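Local atomic coordinates of uricase (Arthrobacter globiformis, PDB entry 2YZB), a protein that catalyses the oxidation of uric acid by molecular oxygen to 5-hydroxyisourate, which is further processed to (S)-allantoin. Residues S161-F166 with S219-Q224; L182-S187 with M245-K250. All coordinates share one frame; numbering follows the deposited sequence.

Contact 1: residues S161-F166 with S219-Q224; sequences SEFHGF and SLALQQ. With URC (uric acid), chain L.
The edge of the Phe163 ring meets Leu220 O and Ala221 CB, while uric acid spreads over one face, almost parallel to the ring, with its N3 3.6 Å above the Phe163 plane and over its centre. Phe163 CG is anti to the backbone N (chi1 -170°), which carries the ring alongside Ala221. The His164 ring has water 2 over one face and the Glu162 carboxylate at its edge; His164 NE2 donates to Glu162 OE1 at 2.8 Å. His218 holds the other oxygen of this carboxylate, and Leu220 CD2 lies 4.1 Å from Glu162 CD. Ser161 and Ser219 form a single beta bridge, in which Glu162 N donates to Ser219 O at 2.7 Å and Ser219 is also backbone-bonded to Gly160; water 1 joins both serine hydroxyls and Glu162 O, with Arg180 NE hydrogen-bonded to Ser161 OG and Thr225 OG1 to Ser219 OG. Ala221 follows as N-cap of helix 222-236, whose first turn reads the urate: Leu222 N donates to O11 of uric acid at 2.7 Å, and the Gln223 amide takes N1 through OE1 and O13 through NE2. Uric acid is also hydrogen-bonded to Arg180 NH2 of this chain and Asp68 N of a second subunit.

Contact 2: residues L182-S187 with M245-K250; sequences LATDVS and MSLPNK. With URC (uric acid), chain L.
Thr184 OG1 donates to Pro248 O at 2.7 Å, meeting a lone pair in the carbonyl plane. The Thr184 hydroxyl is placed there with OG1 anti to the backbone N (chi1 -173°), an orientation that also sets it against CB of Leu247, 3.3 Å from OG1 of Thr184. The bond supplements an interrupted antiparallel ladder. Strands 182-187 and 245-249 run at 152° to each other, and Lys250 N donates to Ala183 O and Ser246 N to Ser187 O, both at 3.0 Å. Between these two bonds stands Pro248, which has no N-H to offer; its CD lies 3.4 Å from Asp185 O instead, and water 4 donates both to that oxygen and to Ser246 O. Asp185 N is left buried without a partner. The pair belongs to the large antiparallel sheet of the tunnelling fold of uricases, and Leu247 and Met245 pack against helix 222-236. Lys250 bends at chi3 and chi4, bringing CD over Thr184 CA; the Lys250 side chain crosses that of Asp185 at about a right angle, and its NZ meets OD2 of Asp185 on the syn side at 2.8 Å. OD1 of the same carboxylate is hydrogen-bonded to Thr154 OG1. With an alanine here in place of the lysine, Asp185 OD2 would probably lose its countercharge and the backbone of Thr184 its cover. Toward the active site, Asn249 ND2 comes within 3.4 Å of N3 of uric acid, while water 3 accepts from Ala183 N and lies beside Asn249 OD1. Two backbone bonds flank the proline, hydroxyl, water and a neighbouring salt bridge make up for the bond it cannot give, and the residue next to that break faces the substrate.

How the contacts relate
Contact 2 lies nearer the centre of the chain and joins two strands of the main sheet; contact 1 is centred about 25 Å out from it, where a loop meets the start of helix 222-236 at the subunit interface. The strand pair buries 518 Å² against 275 Å² and is tied by several direct bonds, including a salt bridge, whereas the outer contact has one direct hydrogen bond across its segments and relies on water and ligand. Their centres are about 14 Å apart, yet they meet: Leu222 packs on Leu247 and Asn249, and Leu182 lies against Ser161 and Ser219. Both touch uric acid, from the loop and helix start in one and from Asn249 on strand 240-254 in the other.

Contact 1: residues S161-F166 with S219-Q224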
loop_
_atom_site.group_PDB
_atom_site.type_symbol
_atom_site.label_atom_id
_atom_site.label_comp_id
_atom_site.label_asym_id
_atom_site.label_seq_id
_atom_site.Cartn_x
_atom_site.Cartn_y
_atom_site.Cartn_z
ATOM N N SER A 161 -2.869 -11.035 29.436
ATOM C CA SER A 161 -2.916 -12.021 28.372
ATOM C C SER A 161 -1.904 -13.115 28.702
ATOM O O SER A 161 -0.765 -12.832 29.072
ATOM C CB SER A 161 -2.577 -11.372 27.023
ATOM O OG SER A 161 -2.449 -12.353 26.004
ATOM N N GLU A 162 -2.346 -14.363 28.580
ATOM C CA GLU A 162 -1.513 -15.528 28.843
ATOM C C GLU A 162 -1.724 -16.503 27.698
ATOM O O GLU A 162 -2.678 -16.373 26.933
ATOM C CB GLU A 162 -1.951 -16.228 30.136
ATOM C CG GLU A 162 -1.920 -15.366 31.373
ATOM C CD GLU A 162 -2.360 -16.116 32.623
ATOM O OE1 GLU A 162 -1.922 -17.268 32.818
ATOM O OE2 GLU A 162 -3.134 -15.545 33.417
ATOM N N PHE A 163 -0.816 -17.465 27.582
ATOM C CA PHE A 163 -0.934 -18.525 26.588
ATOM C C PHE A 163 -0.085 -19.691 27.056
ATOM O O PHE A 163 1.151 -19.673 26.956
ATOM C CB PHE A 163 -0.487 -18.098 25.190
ATOM C CG PHE A 163 -0.828 -19.116 24.128
ATOM C CD1 PHE A 163 -2.158 -19.470 23.895
ATOM C CD2 PHE A 163 0.169 -19.768 23.412
ATOM C CE1 PHE A 163 -2.493 -20.465 22.968
ATOM C CE2 PHE A 163 -0.154 -20.763 22.482
ATOM C CZ PHE A 163 -1.491 -21.113 22.261
ATOM N N HIS A 164 -0.758 -20.701 27.592
ATOM C CA HIS A 164 -0.081 -21.884 28.093
ATOM C C HIS A 164 -0.982 -23.106 27.984
ATOM O O HIS A 164 -2.150 -22.999 27.604
ATOM C CB HIS A 164 0.364 -21.653 29.547
ATOM C CG HIS A 164 -0.703 -21.084 30.431
ATOM N ND1 HIS A 164 -1.792 -21.816 30.854
ATOM C CD2 HIS A 164 -0.848 -19.849 30.969
ATOM C CE1 HIS A 164 -2.564 -21.056 31.611
ATOM N NE2 HIS A 164 -2.014 -19.858 31.696
ATOM N N GLY A 165 -0.431 -24.274 28.289
ATOM C CA GLY A 165 -1.220 -25.490 28.216
ATOM C C GLY A 165 -1.389 -26.065 26.823
ATOM O O GLY A 165 -2.167 -26.999 26.637
ATOM N N PHE A 166 -0.686 -25.515 25.836
ATOM C CA PHE A 166 -0.787 -26.034 24.477
ATOM C C PHE A 166 0.105 -27.274 24.344
ATOM O O PHE A 166 1.093 -27.417 25.058
ATOM C CB PHE A 166 -0.381 -24.963 23.448
ATOM C CG PHE A 166 0.916 -24.256 23.769
ATOM C CD1 PHE A 166 0.923 -23.106 24.559
ATOM C CD2 PHE A 166 2.130 -24.749 23.297
ATOM C CE1 PHE A 166 2.122 -22.459 24.871
ATOM C CE2 PHE A 166 3.334 -24.107 23.606
ATOM C CZ PHE A 166 3.328 -22.962 24.393
ATOM N N SER A 219 -7.345 -12.733 28.960
ATOM C CA SER A 219 -7.126 -13.680 27.873
ATOM C C SER A 219 -6.209 -14.868 28.110
ATOM O O SER A 219 -5.028 -14.701 28.414
ATOM C CB SER A 219 -6.624 -12.918 26.645
ATOM O OG SER A 219 -6.567 -13.769 25.517
ATOM N N LEU A 220 -6.755 -16.070 27.949
ATOM C CA LEU A 220 -5.965 -17.281 28.095
ATOM C C LEU A 220 -5.618 -17.745 26.689
ATOM O O LEU A 220 -4.909 -18.728 26.507
ATOM C CB LEU A 220 -6.750 -18.371 28.839
ATOM C CG LEU A 220 -7.092 -18.069 30.303
ATOM C CD1 LEU A 220 -7.758 -19.294 30.936
ATOM C CD2 LEU A 220 -5.815 -17.707 31.074
ATOM N N ALA A 221 -6.127 -17.009 25.702
ATOM C CA ALA A 221 -5.886 -17.288 24.285
ATOM C C ALA A 221 -6.663 -16.287 23.428
ATOM O O ALA A 221 -7.713 -15.790 23.842
ATOM C CB ALA A 221 -6.324 -18.709 23.941
ATOM N N LEU A 222 -6.156 -15.997 22.235
ATOM C CA LEU A 222 -6.843 -15.062 21.347
ATOM C C LEU A 222 -8.230 -15.630 21.043
ATOM O O LEU A 222 -9.206 -14.886 20.952
ATOM C CB LEU A 222 -6.073 -14.880 20.037
ATOM C CG LEU A 222 -6.073 -13.478 19.408
ATOM C CD1 LEU A 222 -5.769 -13.603 17.933
ATOM C CD2 LEU A 222 -7.395 -12.779 19.617
ATOM N N GLN A 223 -8.301 -16.953 20.895
ATOM C CA GLN A 223 -9.564 -17.636 20.610
ATOM C C GLN A 223 -10.621 -17.336 21.674
ATOM O O GLN A 223 -11.784 -17.095 21.353
ATOM C CB GLN A 223 -9.356 -19.158 20.528
ATOM C CG GLN A 223 -8.649 -19.648 19.259
ATOM C CD GLN A 223 -7.137 -19.685 19.405
ATOM O OE1 GLN A 223 -6.562 -18.910 20.161
ATOM N NE2 GLN A 223 -6.486 -20.582 18.668
ATOM N N GLN A 224 -10.208 -17.364 22.938
ATOM C CA GLN A 224 -11.106 -17.107 24.061
ATOM C C GLN A 224 -11.582 -15.657 24.014
ATOM O O GLN A 224 -12.771 -15.371 24.145
ATOM C CB GLN A 224 -10.370 -17.377 25.377
ATOM C CG GLN A 224 -11.228 -17.955 26.494
ATOM C CD GLN A 224 -12.337 -17.031 26.926
ATOM O OE1 GLN A 224 -12.087 -15.924 27.399
ATOM N NE2 GLN A 224 -13.583 -17.481 26.769
HETATM N N1 URC L . -3.567 -18.605 20.036
HETATM C C2 URC L . -3.041 -17.576 20.817
HETATM C C6 URC L . -2.822 -19.476 19.241
HETATM N N3 URC L . -1.680 -17.384 20.820
HETATM O O11 URC L . -3.746 -16.857 21.482
HETATM C C4 URC L . -0.879 -18.171 20.087
HETATM C C5 URC L . -1.374 -19.199 19.305
HETATM N N9 URC L . 0.448 -18.093 19.998
HETATM O O13 URC L . -3.388 -20.349 18.588
HETATM N N7 URC L . -0.349 -19.787 18.709
HETATM C C8 URC L . 0.728 -19.093 19.149
HETATM O O24 URC L . 1.863 -19.358 18.797
HETATM O O HOH W 1 -4.021 -14.546 25.322
HETATM O O HOH W 2 -3.244 -19.880 28.397
#

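Contact 2: residues L182-S187 with M245-K250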
loop_
_atom_site.group_PDB
_atom_site.type_symbol
_atom_site.label_atom_id
_atom_site.label_comp_id
_atom_site.label_asym_id
_atom_site.label_seq_id
_atom_site.Cartn_x
_atom_site.Cartn_y
_atom_site.Cartn_z
ATOM N N LEU A 182 -1.014 -8.617 23.835
ATOM C CA LEU A 182 -1.995 -9.186 22.918
ATOM C C LEU A 182 -2.444 -8.012 22.063
ATOM O O LEU A 182 -3.102 -7.098 22.562
ATOM C CB LEU A 182 -3.194 -9.773 23.679
ATOM C CG LEU A 182 -4.296 -10.347 22.777
ATOM C CD1 LEU A 182 -3.764 -11.558 22.023
ATOM C CD2 LEU A 182 -5.504 -10.735 23.605
ATOM N N ALA A 183 -2.063 -8.027 20.787
ATOM C CA ALA A 183 -2.409 -6.954 19.856
ATOM C C ALA A 183 -3.061 -7.546 18.615
ATOM O O ALA A 183 -2.611 -8.572 18.089
ATOM C CB ALA A 183 -1.151 -6.175 19.463
ATOM N N THR A 184 -4.117 -6.894 18.141
ATOM C CA THR A 184 -4.831 -7.376 16.970
ATOM C C THR A 184 -5.490 -6.221 16.228
ATOM O O THR A 184 -5.480 -5.077 16.697
ATOM C CB THR A 184 -5.923 -8.418 17.387
ATOM O OG1 THR A 184 -6.515 -8.997 16.221
ATOM C CG2 THR A 184 -7.016 -7.756 18.204
ATOM N N ASP A 185 -6.017 -6.519 15.048
ATOM C CA ASP A 185 -6.733 -5.533 14.248
ATOM C C ASP A 185 -8.143 -6.069 14.292
ATOM O O ASP A 185 -8.401 -7.177 13.831
ATOM C CB ASP A 185 -6.255 -5.508 12.794
ATOM C CG ASP A 185 -4.866 -4.935 12.642
ATOM O OD1 ASP A 185 -4.547 -3.954 13.343
ATOM O OD2 ASP A 185 -4.095 -5.456 11.808
ATOM N N VAL A 186 -9.054 -5.308 14.876
ATOM C CA VAL A 186 -10.423 -5.766 14.976
ATOM C C VAL A 186 -11.145 -5.670 13.641
ATOM O O VAL A 186 -11.415 -4.578 13.136
ATOM C CB VAL A 186 -11.203 -4.972 16.037
ATOM C CG1 VAL A 186 -12.624 -5.502 16.139
ATOM C CG2 VAL A 186 -10.503 -5.079 17.378
ATOM N N SER A 187 -11.415 -6.833 13.062
ATOM C CA SER A 187 -12.135 -6.921 11.809
ATOM C C SER A 187 -13.287 -7.852 12.140
ATOM O O SER A 187 -13.090 -9.045 12.408
ATOM C CB SER A 187 -11.252 -7.516 10.715
ATOM O OG SER A 187 -11.893 -7.442 9.457
ATOM N N MET A 245 -15.486 -12.867 12.977
ATOM C CA MET A 245 -14.312 -12.066 13.265
ATOM C C MET A 245 -13.069 -12.729 12.692
ATOM O O MET A 245 -12.980 -13.955 12.616
ATOM C CB MET A 245 -14.165 -11.876 14.776
ATOM C CG MET A 245 -15.251 -11.002 15.385
ATOM S SD MET A 245 -15.211 -11.000 17.179
ATOM C CE MET A 245 -16.254 -12.372 17.529
ATOM N N SER A 246 -12.120 -11.896 12.276
ATOM C CA SER A 246 -10.860 -12.346 11.712
ATOM C C SER A 246 -9.838 -11.508 12.462
ATOM O O SER A 246 -9.619 -10.338 12.138
ATOM C CB SER A 246 -10.822 -12.044 10.210
ATOM O OG SER A 246 -9.647 -12.560 9.616
ATOM N N LEU A 247 -9.230 -12.103 13.485
ATOM C CA LEU A 247 -8.277 -11.386 14.312
ATOM C C LEU A 247 -6.829 -11.845 14.184
ATOM O O LEU A 247 -6.492 -12.981 14.505
ATOM C CB LEU A 247 -8.702 -11.488 15.778
ATOM C CG LEU A 247 -10.131 -11.073 16.144
ATOM C CD1 LEU A 247 -10.362 -11.325 17.621
ATOM C CD2 LEU A 247 -10.354 -9.600 15.817
ATOM N N PRO A 248 -5.952 -10.964 13.688
ATOM C CA PRO A 248 -4.550 -11.363 13.567
ATOM C C PRO A 248 -3.893 -11.233 14.942
ATOM O O PRO A 248 -4.320 -10.421 15.765
ATOM C CB PRO A 248 -3.991 -10.349 12.575
ATOM C CG PRO A 248 -4.789 -9.114 12.896
ATOM C CD PRO A 248 -6.193 -9.678 13.010
ATOM N N ASN A 249 -2.891 -12.059 15.214
ATOM C CA ASN A 249 -2.179 -11.954 16.476
ATOM C C ASN A 249 -0.880 -11.284 16.048
ATOM O O ASN A 249 0.050 -11.956 15.595
ATOM C CB ASN A 249 -1.894 -13.330 17.085
ATOM C CG ASN A 249 -1.459 -13.239 18.544
ATOM O OD1 ASN A 249 -1.018 -12.186 19.002
ATOM N ND2 ASN A 249 -1.578 -14.345 19.277
ATOM N N LYS A 250 -0.853 -9.958 16.157
ATOM C CA LYS A 250 0.293 -9.140 15.775
ATOM C C LYS A 250 1.344 -9.236 16.869
ATOM O O LYS A 250 1.228 -8.618 17.934
ATOM C CB LYS A 250 -0.167 -7.693 15.582
ATOM C CG LYS A 250 -1.446 -7.590 14.733
ATOM C CD LYS A 250 -2.171 -6.260 14.936
ATOM C CE LYS A 250 -1.422 -5.113 14.296
ATOM N NZ LYS A 250 -1.455 -5.221 12.814
HETATM N N1 URC L . -3.567 -18.605 20.036
HETATM C C2 URC L . -3.041 -17.576 20.817
HETATM C C6 URC L . -2.822 -19.476 19.241
HETATM N N3 URC L . -1.680 -17.384 20.820
HETATM O O11 URC L . -3.746 -16.857 21.482
HETATM C C4 URC L . -0.879 -18.171 20.087
HETATM C C5 URC L . -1.374 -19.199 19.305
HETATM N N9 URC L . 0.448 -18.093 19.998
HETATM O O13 URC L . -3.388 -20.349 18.588
HETATM N N7 URC L . -0.349 -19.787 18.709
HETATM C C8 URC L . 0.728 -19.093 19.149
HETATM O O24 URC L . 1.863 -19.358 18.797
HETATM O O HOH W 3 -0.097 -9.842 19.920
HETATM O O HOH W 4 -8.252 -7.675 11.169
#